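Local coordinates for uncharacterized protein (Bacteroides ovatus CL02T12C04, PDB 6PTM) that probably acts as an exo-carrageenase of glycoside hydrolase family 42, removing sugar units from the chain ends of carrageenan, at residues 481-494 against 533-547. Numbering follows the deposited sequence.
Sequences DLYQTKEYARGNYW and QPRIVNEVHATMIDL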
loop_
_atom_site.group_PDB
_atom_site.type_symbol
_atom_site.label_atom_id
_atom_site.label_comp_id
_atom_site.label_asym_id
_atom_site.label_seq_id
_atom_site.Cartn_x
_atom_site.Cartn_y
_atom_site.Cartn_z
ATOM N N ASP A 481 -5.061 -8.025 18.082
ATOM C CA ASP A 481 -5.314 -9.436 18.449
ATOM C C ASP A 481 -3.975 -10.006 18.900
ATOM O O ASP A 481 -3.083 -10.224 18.027
ATOM C CB ASP A 481 -5.924 -10.212 17.276
ATOM C CG ASP A 481 -6.132 -11.686 17.604
ATOM O OD1 ASP A 481 -5.915 -12.048 18.787
ATOM O OD2 ASP A 481 -6.476 -12.469 16.677
ATOM N N LEU A 482 -3.845 -10.289 20.196
ATOM C CA LEU A 482 -2.583 -10.849 20.768
ATOM C C LEU A 482 -2.266 -12.170 20.032
ATOM O O LEU A 482 -1.057 -12.445 19.806
ATOM C CB LEU A 482 -2.747 -11.045 22.282
ATOM C CG LEU A 482 -1.488 -11.506 23.022
ATOM C CD1 LEU A 482 -0.349 -10.499 22.866
ATOM C CD2 LEU A 482 -1.766 -11.778 24.498
ATOM N N TYR A 483 -3.310 -12.928 19.650
ATOM C CA TYR A 483 -3.243 -14.305 19.067
ATOM C C TYR A 483 -3.193 -14.255 17.531
ATOM O O TYR A 483 -3.372 -15.275 16.855
ATOM C CB TYR A 483 -4.420 -15.148 19.567
ATOM C CG TYR A 483 -4.557 -15.117 21.079
ATOM C CD1 TYR A 483 -3.455 -15.350 21.898
ATOM C CD2 TYR A 483 -5.760 -14.806 21.696
ATOM C CE1 TYR A 483 -3.536 -15.291 23.283
ATOM C CE2 TYR A 483 -5.868 -14.768 23.085
ATOM C CZ TYR A 483 -4.756 -15.013 23.885
ATOM O OH TYR A 483 -4.867 -14.988 25.251
ATOM N N GLN A 484 -2.902 -13.091 16.963
ATOM C CA GLN A 484 -2.748 -12.960 15.497
ATOM C C GLN A 484 -1.863 -14.129 15.027
ATOM O O GLN A 484 -0.827 -14.417 15.701
ATOM C CB GLN A 484 -2.174 -11.568 15.184
ATOM C CG GLN A 484 -2.174 -11.249 13.701
ATOM C CD GLN A 484 -1.659 -9.858 13.422
ATOM O OE1 GLN A 484 -0.459 -9.585 13.561
ATOM N NE2 GLN A 484 -2.551 -8.994 12.969
ATOM N N THR A 485 -2.239 -14.798 13.941
ATOM C CA THR A 485 -1.535 -16.010 13.459
ATOM C C THR A 485 -0.395 -15.671 12.497
ATOM O O THR A 485 -0.479 -14.704 11.707
ATOM C CB THR A 485 -2.522 -17.013 12.864
ATOM O OG1 THR A 485 -3.063 -16.516 11.631
ATOM C CG2 THR A 485 -3.622 -17.335 13.864
ATOM N N LYS A 486 0.641 -16.499 12.506
ATOM C CA LYS A 486 1.688 -16.346 11.477
ATOM C C LYS A 486 1.046 -16.532 10.089
ATOM O O LYS A 486 1.572 -15.923 9.155
ATOM C CB LYS A 486 2.826 -17.320 11.739
ATOM C CG LYS A 486 2.516 -18.794 11.529
ATOM C CD LYS A 486 3.645 -19.600 12.099
ATOM C CE LYS A 486 3.885 -20.923 11.419
ATOM N NZ LYS A 486 2.723 -21.794 11.612
ATOM N N GLU A 487 -0.017 -17.342 9.948
ATOM C CA GLU A 487 -0.681 -17.614 8.632
ATOM C C GLU A 487 -1.280 -16.293 8.110
ATOM O O GLU A 487 -1.214 -16.024 6.917
ATOM C CB GLU A 487 -1.772 -18.687 8.740
ATOM C CG GLU A 487 -1.253 -20.109 8.959
ATOM C CD GLU A 487 -0.762 -20.471 10.364
ATOM O OE1 GLU A 487 -1.071 -19.749 11.328
ATOM O OE2 GLU A 487 0.010 -21.423 10.465
ATOM N N TYR A 488 -1.911 -15.526 8.986
ATOM C CA TYR A 488 -2.476 -14.212 8.617
ATOM C C TYR A 488 -1.343 -13.316 8.107
ATOM O O TYR A 488 -1.485 -12.668 7.054
ATOM C CB TYR A 488 -3.191 -13.530 9.789
ATOM C CG TYR A 488 -3.476 -12.095 9.453
ATOM C CD1 TYR A 488 -4.492 -11.752 8.562
ATOM C CD2 TYR A 488 -2.621 -11.098 9.890
ATOM C CE1 TYR A 488 -4.693 -10.431 8.177
ATOM C CE2 TYR A 488 -2.820 -9.777 9.530
ATOM C CZ TYR A 488 -3.854 -9.440 8.667
ATOM O OH TYR A 488 -4.014 -8.117 8.310
ATOM N N ALA A 489 -0.232 -13.295 8.834
ATOM C CA ALA A 489 0.854 -12.337 8.542
ATOM C C ALA A 489 1.436 -12.673 7.158
ATOM O O ALA A 489 1.623 -11.739 6.272
ATOM C CB ALA A 489 1.899 -12.378 9.641
ATOM N N ARG A 490 1.741 -13.960 6.947
ATOM C CA ARG A 490 2.303 -14.477 5.662
ATOM C C ARG A 490 1.325 -14.201 4.513
ATOM O O ARG A 490 1.765 -13.715 3.454
ATOM C CB ARG A 490 2.583 -15.975 5.762
ATOM C CG ARG A 490 2.840 -16.673 4.438
ATOM C CD ARG A 490 3.239 -18.119 4.674
ATOM N NE ARG A 490 4.558 -18.210 5.295
ATOM C CZ ARG A 490 5.726 -18.260 4.647
ATOM N NH1 ARG A 490 5.755 -18.237 3.333
ATOM N NH2 ARG A 490 6.875 -18.326 5.323
ATOM N N GLY A 491 0.055 -14.541 4.676
ATOM C CA GLY A 491 -0.937 -14.350 3.588
ATOM C C GLY A 491 -0.999 -12.907 3.136
ATOM O O GLY A 491 -1.122 -12.622 1.933
ATOM N N ASN A 492 -0.920 -11.986 4.079
ATOM C CA ASN A 492 -1.066 -10.544 3.807
ATOM C C ASN A 492 0.169 -10.025 3.084
ATOM O O ASN A 492 -0.010 -9.266 2.124
ATOM C CB ASN A 492 -1.334 -9.781 5.100
ATOM C CG ASN A 492 -2.634 -9.030 5.035
ATOM O OD1 ASN A 492 -2.635 -7.801 4.953
ATOM N ND2 ASN A 492 -3.739 -9.766 5.050
ATOM N N TYR A 493 1.366 -10.362 3.540
ATOM C CA TYR A 493 2.589 -9.827 2.908
ATOM C C TYR A 493 2.698 -10.474 1.530
ATOM O O TYR A 493 3.136 -9.844 0.579
ATOM C CB TYR A 493 3.828 -10.023 3.784
ATOM C CG TYR A 493 3.976 -8.942 4.815
ATOM C CD1 TYR A 493 3.262 -9.007 5.998
ATOM C CD2 TYR A 493 4.765 -7.834 4.596
ATOM C CE1 TYR A 493 3.329 -7.993 6.939
ATOM C CE2 TYR A 493 4.870 -6.824 5.550
ATOM C CZ TYR A 493 4.128 -6.891 6.715
ATOM O OH TYR A 493 4.193 -5.915 7.661
ATOM N N TRP A 494 2.302 -11.733 1.438
ATOM C CA TRP A 494 2.396 -12.465 0.156
ATOM C C TRP A 494 1.441 -11.791 -0.850
ATOM O O TRP A 494 1.846 -11.468 -1.999
ATOM C CB TRP A 494 2.076 -13.951 0.378
ATOM C CG TRP A 494 2.308 -14.766 -0.850
ATOM C CD1 TRP A 494 1.483 -14.886 -1.919
ATOM C CD2 TRP A 494 3.474 -15.551 -1.149
ATOM N NE1 TRP A 494 2.045 -15.696 -2.859
ATOM C CE2 TRP A 494 3.263 -16.128 -2.414
ATOM C CE3 TRP A 494 4.654 -15.829 -0.463
ATOM C CZ2 TRP A 494 4.208 -16.942 -3.014
ATOM C CZ3 TRP A 494 5.591 -16.636 -1.050
ATOM C CH2 TRP A 494 5.376 -17.177 -2.316
ATOM N N GLN A 533 4.579 -10.295 19.984
ATOM C CA GLN A 533 4.209 -11.471 19.131
ATOM C C GLN A 533 5.428 -12.006 18.381
ATOM O O GLN A 533 5.647 -11.702 17.197
ATOM C CB GLN A 533 3.113 -11.098 18.140
ATOM C CG GLN A 533 1.842 -10.572 18.772
ATOM C CD GLN A 533 0.948 -9.912 17.750
ATOM O OE1 GLN A 533 1.433 -9.204 16.850
ATOM N NE2 GLN A 533 -0.361 -10.139 17.892
ATOM N N PRO A 534 6.220 -12.881 19.038
ATOM C CA PRO A 534 7.435 -13.433 18.425
ATOM C C PRO A 534 7.196 -14.112 17.067
ATOM O O PRO A 534 8.033 -13.973 16.240
ATOM C CB PRO A 534 7.954 -14.446 19.456
ATOM C CG PRO A 534 7.340 -13.980 20.764
ATOM C CD PRO A 534 5.986 -13.402 20.394
ATOM N N ARG A 535 6.063 -14.792 16.885
ATOM C CA ARG A 535 5.803 -15.566 15.658
ATOM C C ARG A 535 5.378 -14.620 14.523
ATOM O O ARG A 535 5.743 -14.918 13.366
ATOM C CB ARG A 535 4.830 -16.710 15.914
ATOM C CG ARG A 535 5.471 -17.911 16.594
ATOM C CD ARG A 535 4.690 -19.179 16.426
ATOM N NE ARG A 535 3.416 -19.129 17.100
ATOM C CZ ARG A 535 2.483 -20.069 17.005
ATOM N NH1 ARG A 535 1.322 -19.907 17.609
ATOM N NH2 ARG A 535 2.666 -21.128 16.239
ATOM N N ILE A 536 4.755 -13.481 14.821
ATOM C CA ILE A 536 4.410 -12.465 13.775
ATOM C C ILE A 536 5.692 -11.781 13.278
ATOM O O ILE A 536 5.885 -11.661 12.064
ATOM C CB ILE A 536 3.371 -11.458 14.324
ATOM C CG1 ILE A 536 2.089 -12.155 14.772
ATOM C CG2 ILE A 536 3.045 -10.367 13.319
ATOM C CD1 ILE A 536 1.312 -12.778 13.639
ATOM N N VAL A 537 6.525 -11.292 14.176
ATOM C CA VAL A 537 7.810 -10.639 13.793
ATOM C C VAL A 537 8.600 -11.609 12.900
ATOM O O VAL A 537 9.109 -11.203 11.836
ATOM C CB VAL A 537 8.577 -10.211 15.057
ATOM C CG1 VAL A 537 10.018 -9.838 14.776
ATOM C CG2 VAL A 537 7.861 -9.052 15.709
ATOM N N ASN A 538 8.720 -12.861 13.313
ATOM C CA ASN A 538 9.517 -13.860 12.555
ATOM C C ASN A 538 8.834 -14.100 11.195
ATOM O O ASN A 538 9.559 -14.167 10.193
ATOM C CB ASN A 538 9.741 -15.147 13.345
ATOM C CG ASN A 538 10.394 -16.208 12.489
ATOM O OD1 ASN A 538 11.552 -16.071 12.068
ATOM N ND2 ASN A 538 9.626 -17.231 12.183
ATOM N N GLU A 539 7.496 -14.221 11.135
ATOM C CA GLU A 539 6.853 -14.715 9.901
ATOM C C GLU A 539 6.982 -13.676 8.785
ATOM O O GLU A 539 7.044 -14.090 7.599
ATOM C CB GLU A 539 5.394 -15.044 10.123
ATOM C CG GLU A 539 4.839 -15.891 9.019
ATOM C CD GLU A 539 5.402 -17.293 8.971
ATOM O OE1 GLU A 539 6.028 -17.720 9.968
ATOM O OE2 GLU A 539 5.180 -17.974 7.943
ATOM N N VAL A 540 7.033 -12.382 9.100
ATOM C CA VAL A 540 7.261 -11.362 8.039
ATOM C C VAL A 540 8.580 -11.685 7.328
ATOM O O VAL A 540 8.584 -11.751 6.097
ATOM C CB VAL A 540 7.264 -9.910 8.555
ATOM C CG1 VAL A 540 7.585 -8.969 7.412
ATOM C CG2 VAL A 540 5.928 -9.529 9.181
ATOM N N HIS A 541 9.659 -11.910 8.081
ATOM C CA HIS A 541 10.997 -12.179 7.491
ATOM C C HIS A 541 11.033 -13.540 6.792
ATOM O O HIS A 541 11.682 -13.638 5.736
ATOM C CB HIS A 541 12.073 -12.008 8.562
ATOM C CG HIS A 541 12.075 -10.622 9.065
ATOM N ND1 HIS A 541 12.485 -9.586 8.262
ATOM C CD2 HIS A 541 11.664 -10.086 10.225
ATOM C CE1 HIS A 541 12.344 -8.454 8.930
ATOM N NE2 HIS A 541 11.822 -8.730 10.134
ATOM N N ALA A 542 10.360 -14.549 7.343
ATOM C CA ALA A 542 10.220 -15.866 6.697
ATOM C C ALA A 542 9.476 -15.709 5.368
ATOM O O ALA A 542 9.847 -16.360 4.390
ATOM C CB ALA A 542 9.523 -16.842 7.618
ATOM N N THR A 543 8.439 -14.890 5.320
ATOM C CA THR A 543 7.734 -14.618 4.043
ATOM C C THR A 543 8.700 -13.971 3.025
ATOM O O THR A 543 8.773 -14.429 1.880
ATOM C CB THR A 543 6.454 -13.837 4.318
ATOM O OG1 THR A 543 5.684 -14.557 5.298
ATOM C CG2 THR A 543 5.647 -13.665 3.062
ATOM N N MET A 544 9.466 -12.964 3.411
ATOM C CA MET A 544 10.454 -12.333 2.496
ATOM C C MET A 544 11.411 -13.414 1.967
ATOM O O MET A 544 11.735 -13.429 0.743
ATOM C CB MET A 544 11.221 -11.210 3.202
ATOM C CG MET A 544 10.350 -10.045 3.645
ATOM S SD MET A 544 9.488 -9.241 2.260
ATOM C CE MET A 544 7.783 -9.344 2.792
ATOM N N ILE A 545 11.857 -14.310 2.847
ATOM C CA ILE A 545 12.799 -15.384 2.436
ATOM C C ILE A 545 12.159 -16.225 1.337
ATOM O O ILE A 545 12.864 -16.556 0.355
ATOM C CB ILE A 545 13.191 -16.255 3.634
ATOM C CG1 ILE A 545 14.179 -15.509 4.530
ATOM C CG2 ILE A 545 13.687 -17.609 3.119
ATOM C CD1 ILE A 545 14.452 -16.177 5.861
ATOM N N ASP A 546 10.897 -16.620 1.516
ATOM C CA ASP A 546 10.226 -17.436 0.479
ATOM C C ASP A 546 9.997 -16.599 -0.783
ATOM O O ASP A 546 10.290 -17.092 -1.896
ATOM C CB ASP A 546 8.933 -18.073 0.968
ATOM C CG ASP A 546 9.166 -19.246 1.900
ATOM O OD1 ASP A 546 10.244 -19.866 1.819
ATOM O OD2 ASP A 546 8.285 -19.489 2.721
ATOM N N LEU A 547 9.497 -15.369 -0.655
ATOM C CA LEU A 547 9.294 -14.522 -1.857
ATOM C C LEU A 547 10.637 -14.329 -2.598
ATOM O O LEU A 547 10.675 -14.440 -3.821
ATOM C CB LEU A 547 8.700 -13.181 -1.426
ATOM C CG LEU A 547 7.274 -13.175 -0.901
ATOM C CD1 LEU A 547 7.037 -11.871 -0.168
ATOM C CD2 LEU A 547 6.298 -13.334 -2.044
HETATM O O HOH W 1 0.283 -7.366 15.102
#
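Arg490 reaches across to helix 534-547 and lies among Glu539, Ala542, Thr543 and Asp546, a knob in a hole with acids at two of its corners. Its NE donates to Glu539 OE2 at 2.7 Å, within the guanidinium plane and nearly along the C-O axis of the acceptor, though the two planar groups are turned 68° apart. NH1 gives Asp546 OD2 a bond of 2.9 Å on the anti lone pair, and NH2 adds weak bonds to both acids. An extended start followed by a bend at chi3 (-69°) swings the guanidinium between them. Thr543 OG1 lies over one face while its own proton goes to Glu539 O (2.7 Å); threonine suits this spot, its hydroxyl being satisfied within its own helix. A leucine in place of Arg490 would probably leave Glu539 and Asp546 without the positive charge they share.

Further along, the contact turns apolar. Val540 CG1 rests over the Tyr493 ring, 4.0 Å from its centroid, a CH-pi contact, while Met544 CE touches Tyr493 CD2; the tyrosine hydroxyl bonds to Thr506. Leu547 CD2 lies over a face of the Trp494 six-membered ring, 3.6 Å from its centroid, another CH-pi contact, and the indole NE1 is held by Asn722. Toward the N-terminal side, small Ala489 meets Ile536 CD1, which also lies against the carbonyls of Gln484 and Thr485. At the other end Gln533 NE2 bonds Leu482 O (3.1 Å), coming from above the carbonyl plane.

The helices run roughly parallel, crossing at -36° with axes 8.7 Å apart, within the beta-galactosidase-family region; Val540, Met544 and Leu547 also pack on strand 168-175. One arginine shared by two acids would probably offset part of their negative charge, joining the helices electrostatically beside an apolar seam.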